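Local coordinates for protein dehydroquinate synthase (Thermus thermophilus, PDB 1UJN) that probably catalyses the conversion of 3-deoxy-D-arabino-heptulosonate 7-phosphate to 3-dehydroquinate in chorismate biosynthesis, using NAD and one divalent metal ion, cobalt or zinc, per subunit, at residues Thr87-Gly92 with Leu114-Thr119; Arg224-Leu229 with His310-Leu315; His235-Gln240 with Pro287-Glu292; Gly254-Ala259 with Pro272-Leu277. All coordinates share one frame; numbering follows the deposited sequence.

Contact 1. Residues Thr87-Gly92 with Leu114-Thr119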
loop_
_atom_site.group_PDB
_atom_site.type_symbol
_atom_site.label_atom_id
_atom_site.label_comp_id
_atom_site.label_asym_id
_atom_site.label_seq_id
_atom_site.Cartn_x
_atom_site.Cartn_y
_atom_site.Cartn_z
ATOM N N THR A 87 9.861 -13.287 3.233
ATOM C CA THR A 87 8.704 -13.332 4.118
ATOM C C THR A 87 9.061 -12.613 5.408
ATOM O O THR A 87 10.136 -12.833 5.972
ATOM C CB THR A 87 8.315 -14.780 4.482
ATOM O OG1 THR A 87 7.975 -15.500 3.293
ATOM C CG2 THR A 87 7.115 -14.790 5.432
ATOM N N LEU A 88 8.165 -11.749 5.872
ATOM C CA LEU A 88 8.387 -11.028 7.122
ATOM C C LEU A 88 7.554 -11.703 8.205
ATOM O O LEU A 88 6.342 -11.839 8.057
ATOM C CB LEU A 88 7.937 -9.567 6.993
ATOM C CG LEU A 88 8.111 -8.703 8.250
ATOM C CD1 LEU A 88 9.601 -8.526 8.544
ATOM C CD2 LEU A 88 7.466 -7.346 8.046
ATOM N N LEU A 89 8.202 -12.146 9.277
ATOM C CA LEU A 89 7.486 -12.777 10.379
ATOM C C LEU A 89 7.292 -11.705 11.448
ATOM O O LEU A 89 8.221 -10.964 11.773
ATOM C CB LEU A 89 8.282 -13.967 10.938
ATOM C CG LEU A 89 8.363 -15.197 10.025
ATOM C CD1 LEU A 89 9.294 -14.934 8.848
ATOM C CD2 LEU A 89 8.877 -16.383 10.838
ATOM N N VAL A 90 6.079 -11.602 11.979
ATOM C CA VAL A 90 5.805 -10.579 12.978
ATOM C C VAL A 90 5.292 -11.189 14.269
ATOM O O VAL A 90 4.230 -11.821 14.296
ATOM C CB VAL A 90 4.781 -9.549 12.441
ATOM C CG1 VAL A 90 4.682 -8.373 13.394
ATOM C CG2 VAL A 90 5.206 -9.071 11.050
ATOM N N VAL A 91 6.050 -10.985 15.341
ATOM C CA VAL A 91 5.711 -11.547 16.642
ATOM C C VAL A 91 5.436 -10.439 17.654
ATOM O O VAL A 91 6.337 -9.686 18.023
ATOM C CB VAL A 91 6.865 -12.431 17.164
ATOM C CG1 VAL A 91 6.437 -13.153 18.441
ATOM C CG2 VAL A 91 7.294 -13.432 16.080
ATOM N N GLY A 92 4.184 -10.345 18.095
ATOM C CA GLY A 92 3.821 -9.319 19.056
ATOM C C GLY A 92 2.324 -9.093 19.082
ATOM O O GLY A 92 1.551 -9.910 18.575
ATOM N N LEU A 114 3.882 -13.365 7.964
ATOM C CA LEU A 114 3.244 -14.336 8.841
ATOM C C LEU A 114 3.068 -13.647 10.180
ATOM O O LEU A 114 3.978 -12.973 10.662
ATOM C CB LEU A 114 4.132 -15.568 9.018
ATOM C CG LEU A 114 4.349 -16.437 7.777
ATOM C CD1 LEU A 114 5.357 -17.536 8.100
ATOM C CD2 LEU A 114 3.022 -17.030 7.335
ATOM N N ALA A 115 1.897 -13.815 10.775
ATOM C CA ALA A 115 1.616 -13.187 12.057
ATOM C C ALA A 115 1.630 -14.190 13.206
ATOM O O ALA A 115 1.076 -15.282 13.095
ATOM C CB ALA A 115 0.268 -12.494 12.002
ATOM N N PHE A 116 2.274 -13.805 14.303
ATOM C CA PHE A 116 2.334 -14.636 15.505
ATOM C C PHE A 116 1.855 -13.734 16.637
ATOM O O PHE A 116 2.657 -13.155 17.374
ATOM C CB PHE A 116 3.760 -15.105 15.765
ATOM C CG PHE A 116 4.297 -16.004 14.693
ATOM C CD1 PHE A 116 4.843 -15.471 13.531
ATOM C CD2 PHE A 116 4.229 -17.387 14.829
ATOM C CE1 PHE A 116 5.318 -16.309 12.514
ATOM C CE2 PHE A 116 4.699 -18.229 13.818
ATOM C CZ PHE A 116 5.243 -17.688 12.662
ATOM N N PRO A 117 0.531 -13.588 16.774
ATOM C CA PRO A 117 -0.040 -12.736 17.820
ATOM C C PRO A 117 0.297 -13.216 19.227
ATOM O O PRO A 117 0.295 -14.414 19.507
ATOM C CB PRO A 117 -1.539 -12.763 17.507
ATOM C CG PRO A 117 -1.730 -14.123 16.910
ATOM C CD PRO A 117 -0.525 -14.274 16.007
ATOM N N THR A 118 0.609 -12.271 20.104
ATOM C CA THR A 118 0.962 -12.606 21.479
ATOM C C THR A 118 0.070 -11.921 22.517
ATOM O O THR A 118 0.421 -11.843 23.696
ATOM C CB THR A 118 2.439 -12.259 21.764
ATOM O OG1 THR A 118 2.667 -10.876 21.489
ATOM C CG2 THR A 118 3.357 -13.106 20.886
ATOM N N THR A 119 -1.077 -11.418 22.078
ATOM C CA THR A 119 -2.031 -10.783 22.987
ATOM C C THR A 119 -3.411 -11.301 22.588
ATOM O O THR A 119 -3.599 -11.763 21.463
ATOM C CB THR A 119 -2.047 -9.236 22.869
ATOM O OG1 THR A 119 -2.588 -8.853 21.597
ATOM C CG2 THR A 119 -0.638 -8.664 23.027
#
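Leu-89 and Val-91 pack beside Leu-114 and Phe-116 on one face of two parallel strands, the strand axes 4.8 Å apart and 10° from parallel. The tight part is on this face. Phe-116 CG lies anti to its carbonyl carbon (chi1 -64°), and the ring runs beside Leu-89, pointing the same way; CE1 meets Leu-89 CD2 at 3.9 Å. Val-91 crosses the phenylalanine obliquely, its CG2 lying 3.9 Å from Phe-116 CB, while Val-90 O lies in the ring plane at its edge. The face of Val-90 and Ala-115 is looser: Ala-115 CB comes no nearer to 87-92 than 4.6 Å, at Val-90 O. The ladder is less regular at its C-terminal end. Val-90 N binds Leu-114 O at 2.8 Å, but Gly-92 N reaches Phe-116 O at 3.3 Å. Thr-118 N then approaches Gly-92 O, at 3.0 Å, from above the carbonyl plane. Beyond lies partly exposed Thr-119, which N-caps helix 120-126 through Ala-122 N; Thr-118 and Thr-119 are predicted to bind NAD. Strands 87-92 and 112-117, joined through helix 94-106, form a beta-alpha-beta unit, with strand 31-36 alongside 87-92 and helix 40-50 packed on Leu-89, Val-91 and Phe-116.

Contact 2. Residues Arg224-Leu229 with His310-Leu315; sequences RRLLNL and HWVVPL
Val-312 is the residue on which the 3-10 turn 224-227 and the loop after it rest, its strand 311-314 forming a beta hairpin with strand 319-323. Taken in sequence order, the contact starts at the backbone of Val-312. Its N donates to a water 3.1 Å away, and that water donates in turn to Asn-228 O, so the polar link between the segments is indirect. The side chain follows, with its two methyls sharing the work. CG1 lies anti to the backbone N (chi1 177°) and meets Leu-229 CD1 at 3.7 Å; Leu-226 CD2 comes to the same methyl at 4.1 Å, its side chain at about a right angle to the valine. CG2 instead faces the turn backbone, 3.4 Å from Arg-225 O, which also accepts the turn bond from Asn-228 N. Asn-228 lies against the predicted metal site, and Leu-229 O is hydrogen-bonded to ND1 of His-231, a predicted zinc ligand, so the loop packed on Val-312 probably helps to orient that imidazole. Two residues on, Pro-314 lies askew against Leu-229. There Leu-229 CD1 touches two parts of the strand, Val-312 O at 3.4 Å and Pro-314 CD at 3.7 Å.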
loop_
_atom_site.group_PDB
_atom_site.type_symbol
_atom_site.label_atom_id
_atom_site.label_comp_id
_atom_site.label_asym_id
_atom_site.label_seq_id
_atom_site.Cartn_x
_atom_site.Cartn_y
_atom_site.Cartn_z
ATOM N N ARG A 224 -20.796 -6.520 8.559
ATOM C CA ARG A 224 -19.450 -6.039 8.845
ATOM C C ARG A 224 -19.384 -4.762 9.683
ATOM O O ARG A 224 -18.506 -4.625 10.533
ATOM C CB ARG A 224 -18.678 -5.838 7.542
ATOM C CG ARG A 224 -17.174 -5.772 7.729
ATOM C CD ARG A 224 -16.471 -5.778 6.390
ATOM N NE ARG A 224 -15.023 -5.871 6.527
ATOM C CZ ARG A 224 -14.182 -5.896 5.499
ATOM N NH1 ARG A 224 -14.646 -5.834 4.258
ATOM N NH2 ARG A 224 -12.877 -5.984 5.710
ATOM N N ARG A 225 -20.303 -3.830 9.453
ATOM C CA ARG A 225 -20.194 -2.612 10.248
ATOM C C ARG A 225 -20.780 -2.795 11.651
ATOM O O ARG A 225 -20.710 -1.917 12.501
ATOM C CB ARG A 225 -20.936 -1.494 9.515
ATOM C CG ARG A 225 -22.454 -1.678 9.560
ATOM C CD ARG A 225 -23.144 -1.065 8.336
ATOM N NE ARG A 225 -24.528 -0.702 8.654
ATOM C CZ ARG A 225 -25.501 -1.505 8.186
ATOM N NH1 ARG A 225 -25.194 -2.576 7.475
ATOM N NH2 ARG A 225 -26.780 -1.217 8.449
ATOM N N LEU A 226 -21.283 -3.992 11.940
ATOM C CA LEU A 226 -21.762 -4.309 13.281
ATOM C C LEU A 226 -20.560 -4.483 14.210
ATOM O O LEU A 226 -20.691 -4.426 15.432
ATOM C CB LEU A 226 -22.592 -5.597 13.261
ATOM C CG LEU A 226 -23.837 -5.609 12.366
ATOM C CD1 LEU A 226 -24.461 -6.997 12.396
ATOM C CD2 LEU A 226 -24.843 -4.561 12.835
ATOM N N LEU A 227 -19.388 -4.699 13.620
ATOM C CA LEU A 227 -18.161 -4.868 14.392
ATOM C C LEU A 227 -17.827 -3.567 15.117
ATOM O O LEU A 227 -16.991 -3.542 16.023
ATOM C CB LEU A 227 -17.007 -5.267 13.467
ATOM C CG LEU A 227 -17.152 -6.610 12.742
ATOM C CD1 LEU A 227 -16.096 -6.729 11.659
ATOM C CD2 LEU A 227 -17.028 -7.749 13.745
ATOM N N ASN A 228 -18.485 -2.484 14.719
ATOM C CA ASN A 228 -18.250 -1.191 15.350
ATOM C C ASN A 228 -19.132 -0.986 16.574
ATOM O O ASN A 228 -19.260 0.130 17.079
ATOM C CB ASN A 228 -18.476 -0.060 14.345
ATOM C CG ASN A 228 -17.442 -0.060 13.234
ATOM O OD1 ASN A 228 -16.235 -0.074 13.494
ATOM N ND2 ASN A 228 -17.908 -0.045 11.988
ATOM N N LEU A 229 -19.741 -2.070 17.048
ATOM C CA LEU A 229 -20.599 -2.011 18.228
ATOM C C LEU A 229 -19.795 -1.486 19.419
ATOM O O LEU A 229 -18.738 -2.025 19.742
ATOM C CB LEU A 229 -21.144 -3.406 18.549
ATOM C CG LEU A 229 -21.986 -3.587 19.817
ATOM C CD1 LEU A 229 -23.278 -2.771 19.723
ATOM C CD2 LEU A 229 -22.297 -5.064 20.001
ATOM N N HIS A 310 -24.232 7.310 12.616
ATOM C CA HIS A 310 -25.013 6.089 12.778
ATOM C C HIS A 310 -24.473 5.245 13.935
ATOM O O HIS A 310 -23.274 5.060 14.099
ATOM C CB HIS A 310 -24.946 5.291 11.473
ATOM C CG HIS A 310 -25.961 5.825 10.493
ATOM N ND1 HIS A 310 -25.988 7.116 10.079
ATOM C CD2 HIS A 310 -26.936 5.113 9.784
ATOM C CE1 HIS A 310 -26.948 7.177 9.137
ATOM N NE2 HIS A 310 -27.534 5.993 8.939
ATOM N N TRP A 311 -25.349 4.706 14.776
ATOM C CA TRP A 311 -24.925 3.890 15.906
ATOM C C TRP A 311 -25.320 2.435 15.713
ATOM O O TRP A 311 -26.368 2.142 15.138
ATOM C CB TRP A 311 -25.577 4.376 17.201
ATOM C CG TRP A 311 -25.358 5.812 17.535
ATOM C CD1 TRP A 311 -25.965 6.894 16.961
ATOM C CD2 TRP A 311 -24.494 6.327 18.551
ATOM N NE1 TRP A 311 -25.535 8.053 17.564
ATOM C CE2 TRP A 311 -24.631 7.734 18.544
ATOM C CE3 TRP A 311 -23.615 5.737 19.471
ATOM C CZ2 TRP A 311 -23.923 8.560 19.422
ATOM C CZ3 TRP A 311 -22.912 6.557 20.343
ATOM C CH2 TRP A 311 -23.071 7.956 20.312
ATOM N N VAL A 312 -24.480 1.524 16.198
ATOM C CA VAL A 312 -24.790 0.103 16.123
ATOM C C VAL A 312 -25.546 -0.175 17.417
ATOM O O VAL A 312 -24.973 -0.107 18.509
ATOM C CB VAL A 312 -23.517 -0.776 16.082
ATOM C CG1 VAL A 312 -23.907 -2.243 16.075
ATOM C CG2 VAL A 312 -22.691 -0.449 14.845
ATOM N N VAL A 313 -26.836 -0.463 17.291
ATOM C CA VAL A 313 -27.686 -0.723 18.448
ATOM C C VAL A 313 -28.063 -2.194 18.560
ATOM O O VAL A 313 -28.647 -2.762 17.640
ATOM C CB VAL A 313 -29.000 0.101 18.367
ATOM C CG1 VAL A 313 -29.851 -0.138 19.608
ATOM C CG2 VAL A 313 -28.682 1.580 18.218
ATOM N N PRO A 314 -27.727 -2.830 19.693
ATOM C CA PRO A 314 -28.052 -4.243 19.898
ATOM C C PRO A 314 -29.442 -4.374 20.523
ATOM O O PRO A 314 -29.640 -4.021 21.684
ATOM C CB PRO A 314 -26.952 -4.704 20.842
ATOM C CG PRO A 314 -26.796 -3.507 21.736
ATOM C CD PRO A 314 -26.835 -2.337 20.761
ATOM N N LEU A 315 -30.404 -4.868 19.749
ATOM C CA LEU A 315 -31.765 -5.036 20.255
ATOM C C LEU A 315 -31.902 -6.387 20.943
ATOM O O LEU A 315 -32.760 -6.581 21.808
ATOM C CB LEU A 315 -32.771 -4.915 19.108
ATOM C CG LEU A 315 -32.751 -3.570 18.369
ATOM C CD1 LEU A 315 -33.765 -3.592 17.236
ATOM C CD2 LEU A 315 -33.064 -2.439 19.336
HETATM O O HOH W 1 -21.678 2.292 17.404
#

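Contact 3. Residues His235-Gln240 with Pro287-Glu292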
loop_
_atom_site.group_PDB
_atom_site.type_symbol
_atom_site.label_atom_id
_atom_site.label_comp_id
_atom_site.label_asym_id
_atom_site.label_seq_id
_atom_site.Cartn_x
_atom_site.Cartn_y
_atom_site.Cartn_z
ATOM N N HIS A 235 -14.575 5.364 21.005
ATOM C CA HIS A 235 -13.622 6.231 20.333
ATOM C C HIS A 235 -13.585 7.607 20.992
ATOM O O HIS A 235 -12.515 8.188 21.182
ATOM C CB HIS A 235 -14.014 6.382 18.865
ATOM C CG HIS A 235 -13.113 7.290 18.094
ATOM N ND1 HIS A 235 -11.846 6.920 17.700
ATOM C CD2 HIS A 235 -13.290 8.559 17.657
ATOM C CE1 HIS A 235 -11.280 7.924 17.051
ATOM N NE2 HIS A 235 -12.135 8.929 17.011
ATOM N N ALA A 236 -14.762 8.118 21.344
ATOM C CA ALA A 236 -14.877 9.426 21.976
ATOM C C ALA A 236 -14.189 9.453 23.337
ATOM O O ALA A 236 -13.568 10.453 23.712
ATOM C CB ALA A 236 -16.346 9.801 22.124
ATOM N N LEU A 237 -14.303 8.355 24.078
ATOM C CA LEU A 237 -13.688 8.259 25.401
ATOM C C LEU A 237 -12.171 8.184 25.277
ATOM O O LEU A 237 -11.441 8.813 26.047
ATOM C CB LEU A 237 -14.221 7.026 26.138
ATOM C CG LEU A 237 -15.712 7.082 26.506
ATOM C CD1 LEU A 237 -16.163 5.729 27.040
ATOM C CD2 LEU A 237 -15.954 8.176 27.537
ATOM N N GLU A 238 -11.697 7.410 24.307
ATOM C CA GLU A 238 -10.265 7.279 24.089
ATOM C C GLU A 238 -9.673 8.636 23.737
ATOM O O GLU A 238 -8.586 8.985 24.195
ATOM C CB GLU A 238 -9.990 6.280 22.967
ATOM C CG GLU A 238 -10.079 4.829 23.400
ATOM C CD GLU A 238 -9.783 3.867 22.266
ATOM O OE1 GLU A 238 -10.660 3.678 21.397
ATOM O OE2 GLU A 238 -8.668 3.307 22.237
ATOM N N ALA A 239 -10.401 9.407 22.935
ATOM C CA ALA A 239 -9.937 10.726 22.525
ATOM C C ALA A 239 -9.913 11.711 23.690
ATOM O O ALA A 239 -8.949 12.464 23.862
ATOM C CB ALA A 239 -10.823 11.264 21.402
ATOM N N GLN A 240 -10.970 11.704 24.495
ATOM C CA GLN A 240 -11.046 12.613 25.631
ATOM C C GLN A 240 -9.982 12.332 26.688
ATOM O O GLN A 240 -9.505 13.253 27.356
ATOM C CB GLN A 240 -12.419 12.545 26.285
ATOM C CG GLN A 240 -12.592 13.578 27.387
ATOM C CD GLN A 240 -13.515 13.111 28.485
ATOM O OE1 GLN A 240 -14.031 11.994 28.440
ATOM N NE2 GLN A 240 -13.738 13.968 29.479
ATOM N N PRO A 287 -12.907 10.281 33.680
ATOM C CA PRO A 287 -12.910 11.676 34.129
ATOM C C PRO A 287 -14.314 12.233 33.906
ATOM O O PRO A 287 -15.056 11.726 33.067
ATOM C CB PRO A 287 -11.890 12.325 33.211
ATOM C CG PRO A 287 -12.121 11.596 31.920
ATOM C CD PRO A 287 -12.234 10.153 32.374
ATOM N N PRO A 288 -14.699 13.276 34.653
ATOM C CA PRO A 288 -16.045 13.814 34.440
ATOM C C PRO A 288 -16.285 14.146 32.974
ATOM O O PRO A 288 -15.393 14.634 32.277
ATOM C CB PRO A 288 -16.082 15.041 35.354
ATOM C CG PRO A 288 -14.628 15.421 35.503
ATOM C CD PRO A 288 -13.950 14.085 35.631
ATOM N N LEU A 289 -17.493 13.863 32.506
ATOM C CA LEU A 289 -17.846 14.116 31.119
ATOM C C LEU A 289 -19.305 14.541 30.981
ATOM O O LEU A 289 -20.191 13.986 31.627
ATOM C CB LEU A 289 -17.570 12.857 30.289
ATOM C CG LEU A 289 -17.616 11.538 31.071
ATOM C CD1 LEU A 289 -19.032 11.277 31.575
ATOM C CD2 LEU A 289 -17.144 10.396 30.183
ATOM N N ALA A 290 -19.542 15.546 30.147
ATOM C CA ALA A 290 -20.890 16.046 29.920
ATOM C C ALA A 290 -21.298 15.710 28.495
ATOM O O ALA A 290 -20.452 15.612 27.607
ATOM C CB ALA A 290 -20.932 17.551 30.137
ATOM N N PHE A 291 -22.595 15.531 28.275
ATOM C CA PHE A 291 -23.088 15.203 26.948
ATOM C C PHE A 291 -22.682 16.267 25.933
ATOM O O PHE A 291 -22.371 15.951 24.784
ATOM C CB PHE A 291 -24.611 15.076 26.960
ATOM C CG PHE A 291 -25.181 14.587 25.662
ATOM C CD1 PHE A 291 -24.964 13.279 25.242
ATOM C CD2 PHE A 291 -25.921 15.437 24.847
ATOM C CE1 PHE A 291 -25.473 12.824 24.032
ATOM C CE2 PHE A 291 -26.437 14.991 23.632
ATOM C CZ PHE A 291 -26.212 13.681 23.225
ATOM N N GLU A 292 -22.682 17.524 26.365
ATOM C CA GLU A 292 -22.327 18.637 25.492
ATOM C C GLU A 292 -20.862 18.599 25.064
ATOM O O GLU A 292 -20.521 19.015 23.957
ATOM C CB GLU A 292 -22.622 19.971 26.185
ATOM C CG GLU A 292 -24.051 20.109 26.697
ATOM C CD GLU A 292 -24.286 19.355 27.993
ATOM O OE1 GLU A 292 -25.453 19.263 28.429
ATOM O OE2 GLU A 292 -23.301 18.863 28.582
#
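Gln-240, in the last turn of helix 231-240, extends its carboxamide into the proline-rich loop 287-290 that leads to helix 291-294; the contact is a helix end packed on a loop within the helical C-terminal part of the chain. CG of Gln-240 stands anti to the backbone N (chi1 -174°), which carries the side chain outward from the helix, and a bend at chi2 then sets the position of CD. Against Pro-287 the glutamine slides past in the opposite direction. Pro-287 CG is almost equally far from the two ends of the amide, 3.8 Å from Gln-240 NE2 and 4.0 Å from OE1, so this one ring carbon sits against the carboxamide as a whole rather than against one of its atoms. Leu-289, by contrast, crosses Gln-240 at about a right angle, its CD2 3.9 Å from Gln-240 OE1. Its first torsion, 26°, lies far from a staggered value, which suggests some strain in the leucine. The same CD2 meets Leu-237 CD2 at 3.7 Å, the two leucines set at a slant; this apolar pair is buried, with Phe-334 of helix 327-342 against Leu-289 and Tyr-253 of helix 247-264 against Leu-237. The glutamine end is partly exposed and, like both prolines, touches a neighbouring molecule in the crystal, so its conformation may owe something to the lattice. One polar link spans the segments: Gln-240 NE2 donates to Pro-288 O in a weak hydrogen bond of 3.3 Å, bent to 142° at the hydrogen.

Contact 4. Residues Gly254-Ala259 with Pro272-Leu277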
loop_
_atom_site.group_PDB
_atom_site.type_symbol
_atom_site.label_atom_id
_atom_site.label_comp_id
_atom_site.label_asym_id
_atom_site.label_seq_id
_atom_site.Cartn_x
_atom_site.Cartn_y
_atom_site.Cartn_z
ATOM N N GLY A 254 -18.342 1.467 25.943
ATOM C CA GLY A 254 -19.215 1.711 24.806
ATOM C C GLY A 254 -20.311 0.662 24.705
ATOM O O GLY A 254 -21.419 0.951 24.249
ATOM N N LEU A 255 -20.004 -0.558 25.137
ATOM C CA LEU A 255 -20.981 -1.645 25.104
ATOM C C LEU A 255 -22.124 -1.375 26.073
ATOM O O LEU A 255 -23.281 -1.707 25.795
ATOM C CB LEU A 255 -20.311 -2.974 25.449
ATOM C CG LEU A 255 -19.317 -3.472 24.398
ATOM C CD1 LEU A 255 -18.703 -4.786 24.852
ATOM C CD2 LEU A 255 -20.033 -3.654 23.073
ATOM N N LEU A 256 -21.799 -0.779 27.218
ATOM C CA LEU A 256 -22.829 -0.455 28.197
ATOM C C LEU A 256 -23.753 0.601 27.590
ATOM O O LEU A 256 -24.979 0.523 27.719
ATOM C CB LEU A 256 -22.201 0.084 29.483
ATOM C CG LEU A 256 -23.194 0.528 30.561
ATOM C CD1 LEU A 256 -24.048 -0.655 30.984
ATOM C CD2 LEU A 256 -22.444 1.094 31.751
ATOM N N TYR A 257 -23.164 1.580 26.911
ATOM C CA TYR A 257 -23.950 2.642 26.292
ATOM C C TYR A 257 -24.851 2.061 25.211
ATOM O O TYR A 257 -26.033 2.402 25.127
ATOM C CB TYR A 257 -23.029 3.699 25.682
ATOM C CG TYR A 257 -23.753 4.952 25.239
ATOM C CD1 TYR A 257 -24.322 5.818 26.173
ATOM C CD2 TYR A 257 -23.867 5.270 23.890
ATOM C CE1 TYR A 257 -24.989 6.983 25.767
ATOM C CE2 TYR A 257 -24.533 6.429 23.472
ATOM C CZ TYR A 257 -25.089 7.277 24.415
ATOM O OH TYR A 257 -25.749 8.416 24.005
ATOM N N ALA A 258 -24.293 1.177 24.388
ATOM C CA ALA A 258 -25.052 0.539 23.314
ATOM C C ALA A 258 -26.230 -0.229 23.897
ATOM O O ALA A 258 -27.346 -0.180 23.362
ATOM C CB ALA A 258 -24.152 -0.409 22.527
ATOM N N ALA A 259 -25.981 -0.935 24.996
ATOM C CA ALA A 259 -27.027 -1.696 25.661
ATOM C C ALA A 259 -28.151 -0.768 26.121
ATOM O O ALA A 259 -29.328 -1.119 26.030
ATOM C CB ALA A 259 -26.446 -2.453 26.850
ATOM N N PRO A 272 -27.573 -6.827 32.100
ATOM C CA PRO A 272 -26.949 -7.805 33.001
ATOM C C PRO A 272 -25.623 -8.362 32.484
ATOM O O PRO A 272 -24.610 -8.321 33.184
ATOM C CB PRO A 272 -28.026 -8.882 33.139
ATOM C CG PRO A 272 -29.288 -8.082 33.062
ATOM C CD PRO A 272 -29.000 -7.140 31.902
ATOM N N PRO A 273 -25.608 -8.886 31.245
ATOM C CA PRO A 273 -24.367 -9.436 30.694
ATOM C C PRO A 273 -23.238 -8.404 30.676
ATOM O O PRO A 273 -22.091 -8.717 31.000
ATOM C CB PRO A 273 -24.774 -9.861 29.283
ATOM C CG PRO A 273 -26.239 -10.147 29.418
ATOM C CD PRO A 273 -26.710 -9.012 30.276
ATOM N N VAL A 274 -23.572 -7.172 30.301
ATOM C CA VAL A 274 -22.576 -6.108 30.233
ATOM C C VAL A 274 -22.129 -5.652 31.620
ATOM O O VAL A 274 -20.963 -5.318 31.812
ATOM C CB VAL A 274 -23.108 -4.897 29.429
ATOM C CG1 VAL A 274 -22.064 -3.786 29.396
ATOM C CG2 VAL A 274 -23.447 -5.334 28.007
ATOM N N ARG A 275 -23.042 -5.632 32.589
ATOM C CA ARG A 275 -22.657 -5.229 33.937
ATOM C C ARG A 275 -21.640 -6.242 34.456
ATOM O O ARG A 275 -20.613 -5.868 35.027
ATOM C CB ARG A 275 -23.867 -5.183 34.876
ATOM C CG ARG A 275 -24.910 -4.133 34.526
ATOM C CD ARG A 275 -25.778 -3.810 35.741
ATOM N NE ARG A 275 -26.938 -2.992 35.400
ATOM C CZ ARG A 275 -28.105 -3.481 34.989
ATOM N NH1 ARG A 275 -28.276 -4.791 34.868
ATOM N NH2 ARG A 275 -29.099 -2.658 34.693
ATOM N N ARG A 276 -21.932 -7.524 34.246
ATOM C CA ARG A 276 -21.034 -8.596 34.667
ATOM C C ARG A 276 -19.656 -8.374 34.061
ATOM O O ARG A 276 -18.640 -8.451 34.753
ATOM C CB ARG A 276 -21.557 -9.964 34.210
ATOM C CG ARG A 276 -22.410 -10.696 35.229
ATOM C CD ARG A 276 -22.516 -12.184 34.895
ATOM N NE ARG A 276 -23.276 -12.450 33.674
ATOM C CZ ARG A 276 -24.581 -12.228 33.537
ATOM N NH1 ARG A 276 -25.287 -11.729 34.545
ATOM N NH2 ARG A 276 -25.184 -12.510 32.390
ATOM N N LEU A 277 -19.636 -8.108 32.758
ATOM C CA LEU A 277 -18.399 -7.868 32.026
ATOM C C LEU A 277 -17.569 -6.766 32.674
ATOM O O LEU A 277 -16.361 -6.919 32.869
ATOM C CB LEU A 277 -18.711 -7.472 30.578
ATOM C CG LEU A 277 -17.511 -7.018 29.738
ATOM C CD1 LEU A 277 -16.602 -8.207 29.472
ATOM C CD2 LEU A 277 -17.982 -6.415 28.425
#
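The backbones run antiparallel where Leu-256 faces Val-274: the helix axes approach to 9.6 Å with a signed crossing angle of -164°, and the CA atoms of these two residues are 6.0 Å apart. What fills this spacing is a branched valine set against the backbone of its partner. Val-274 CG1 is anti to the backbone N (chi1 179°) and lands on the opposing helix itself, 3.6 Å from Leu-256 CA and 3.7 Å from Leu-256 N. Leu-256 CB adds a contact with the same methyl at 3.9 Å, the two side chains meeting askew. The other methyl, CG2, turns to the next helical turn and meets Ala-259 CB at 4.3 Å. A turn back from Ala-259, and a turn on from Val-274, the interface is leucine on leucine: Leu-255 CD1 and Leu-277 CD2 are 4.0 Å apart, their side chains crossing at about a right angle. All five touching residues are buried, and the interface is wholly apolar. The contact closes an antiparallel helical hairpin, helix 247-264 followed by helix 271-281. Phe-175 of helix 164-181 packs on Leu-255 and Leu-277, whereas helix 327-342 brings Trp-337 and Leu-341 against Leu-256.

How the contacts relate
Contact 1 belongs to the parallel part of the N-terminal sheet, whose strand 112-117 leads to predicted NAD-binding Thr-118 and Thr-119, and its centre is 29 to 34 Å from those of the other three, across the centre of the chain. Contacts 2, 3 and 4 build the helical part and are nested along the chain, 4 inside 3 inside 2. Contacts 2 and 4 touch: Leu-229 CG lies 3.8 Å from Leu-255 CD2, and Pro-314 CD 3.4 Å from Ala-258 O. Contact 3 stays about 4 Å from contact 4 at the nearest atoms. The side chain of the predicted zinc ligand His-231 lies about 4 Å from that of Asn-228 and about 6 Å from that of Leu-255.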